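Local coordinates for 2-oxoglutarate dehydrogenase E2 component (PDB 2EQ7) that binds the E3 lipoamide dehydrogenase through its peripheral subunit-binding domain, tethering that enzyme to the 2-oxoglutarate dehydrogenase complex, whose succinyltransferase it supplies, at the interface of chains B and A. Sequence-based numbering; all coordinates share one arbitrary frame. Chains: chain A, 2-oxoglutarate dehydrogenase E2 component; chain B, 2-oxoglutarate dehydrogenase E3 component.

The interface of chains B and A. Residues chain B 422-423, 425-426; chain A 3-6, 31.
A polar, helix-end-to-helix-end interface joins the peripheral subunit-binding domain of E2 to E3, anchoring the dehydrogenase to its multienzyme complex, and B:Asp426 meeting A:Ala5 shows how one carboxylate can serve both sides of such a junction. Its OD2 accepts the backbone N-H of A:Ala5, in the first turn of helix 4-12, at 2.8 Å and nearly along the C-O axis; the amides at this helix start would probably stabilise the negative charge. The other oxygen, OD1, is gripped from its own chain: B:Ser423 N and OG reach it from the same face, OG from well above the carboxylate plane. The serine hydroxyl oxygen in turn accepts B:Asp426 N at 3.0 Å, the reciprocal bonds of an N-terminal capping box on helix 424-429 that would hold the carboxylate's rotation. An alanine in place of B:Asp426 is likely to strip A:Ala5 N of its partner across the interface and undo half of this cap. Alongside, B:Glu425 carries its CG anti to the backbone N (chi1 175°) and runs out extended, its CD lying 3.4 Å from A:Ala5 CB. A:Lys31, bent at chi3 (-65°), runs beside B:Ser423 and gives NZ to the anti lone pair of B:Glu425 OE1, a 2.6 Å salt bridge. A:Met3 crosses B:Asp426 at about a right angle and brings CE to 4.1 Å from B:Ala422 CB. A water ties helix 424-429 to the start of helix 31-34, its oxygen 2.8 Å from both B:Asp426 OD1 and A:Lys31 N.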
loop_
_atom_site.group_PDB
_atom_site.type_symbol
_atom_site.label_atom_id
_atom_site.label_comp_id
_atom_site.label_asym_id
_atom_site.label_seq_id
_atom_site.Cartn_x
_atom_site.Cartn_y
_atom_site.Cartn_z
ATOM N N ALA B 422 5.924 -11.866 -13.026
ATOM C CA ALA B 422 6.465 -12.567 -11.869
ATOM C C ALA B 422 5.734 -13.857 -11.524
ATOM O O ALA B 422 4.581 -14.063 -11.901
ATOM C CB ALA B 422 6.462 -11.638 -10.656
ATOM N N SER B 423 6.425 -14.727 -10.799
ATOM C CA SER B 423 5.847 -15.987 -10.360
ATOM C C SER B 423 5.416 -15.773 -8.916
ATOM O O SER B 423 5.799 -14.778 -8.297
ATOM C CB SER B 423 6.892 -17.098 -10.405
ATOM O OG SER B 423 7.931 -16.833 -9.475
ATOM N N GLU B 425 6.388 -17.449 -6.469
ATOM C CA GLU B 425 7.614 -17.565 -5.687
ATOM C C GLU B 425 8.354 -16.229 -5.637
ATOM O O GLU B 425 8.854 -15.827 -4.586
ATOM C CB GLU B 425 8.532 -18.635 -6.284
ATOM C CG GLU B 425 9.876 -18.727 -5.584
ATOM C CD GLU B 425 10.796 -19.765 -6.200
ATOM O OE1 GLU B 425 10.413 -20.375 -7.220
ATOM O OE2 GLU B 425 11.905 -19.962 -5.663
ATOM N N ASP B 426 8.429 -15.554 -6.780
ATOM C CA ASP B 426 9.102 -14.261 -6.881
ATOM C C ASP B 426 8.514 -13.256 -5.898
ATOM O O ASP B 426 9.244 -12.585 -5.168
ATOM C CB ASP B 426 8.968 -13.710 -8.301
ATOM C CG ASP B 426 9.862 -14.429 -9.293
ATOM O OD1 ASP B 426 9.437 -14.634 -10.449
ATOM O OD2 ASP B 426 10.998 -14.775 -8.916
ATOM N N MET A 3 14.990 -13.206 -12.971
ATOM C CA MET A 3 14.121 -13.045 -11.815
ATOM C C MET A 3 14.663 -13.897 -10.670
ATOM O O MET A 3 15.200 -14.983 -10.894
ATOM C CB MET A 3 12.693 -13.477 -12.161
ATOM C CG MET A 3 12.019 -12.628 -13.223
ATOM S SD MET A 3 11.875 -10.908 -12.715
ATOM C CE MET A 3 10.291 -10.933 -11.851
ATOM N N PRO A 4 14.531 -13.410 -9.427
ATOM C CA PRO A 4 14.999 -14.096 -8.218
ATOM C C PRO A 4 14.669 -15.588 -8.116
ATOM O O PRO A 4 15.502 -16.379 -7.670
ATOM C CB PRO A 4 14.360 -13.277 -7.102
ATOM C CG PRO A 4 14.418 -11.894 -7.663
ATOM C CD PRO A 4 13.935 -12.105 -9.084
ATOM N N ALA A 5 13.461 -15.975 -8.516
ATOM C CA ALA A 5 13.065 -17.380 -8.454
ATOM C C ALA A 5 13.762 -18.187 -9.545
ATOM O O ALA A 5 14.010 -19.383 -9.383
ATOM C CB ALA A 5 11.550 -17.512 -8.592
ATOM N N ALA A 6 14.072 -17.529 -10.656
ATOM C CA ALA A 6 14.747 -18.182 -11.770
ATOM C C ALA A 6 16.170 -18.529 -11.352
ATOM O O ALA A 6 16.668 -19.617 -11.647
ATOM C CB ALA A 6 14.768 -17.261 -12.982
ATOM N N LYS A 31 11.465 -17.978 -14.170
ATOM C CA LYS A 31 11.670 -19.334 -13.674
ATOM C C LYS A 31 11.062 -20.360 -14.624
ATOM O O LYS A 31 11.465 -21.525 -14.633
ATOM C CB LYS A 31 11.058 -19.491 -12.279
ATOM C CG LYS A 31 9.562 -19.263 -12.230
ATOM C CD LYS A 31 9.026 -19.367 -10.811
ATOM C CE LYS A 31 9.170 -20.765 -10.241
ATOM N NZ LYS A 31 8.519 -20.860 -8.905
HETATM O O HOH W 1 9.832 -16.179 -12.807
#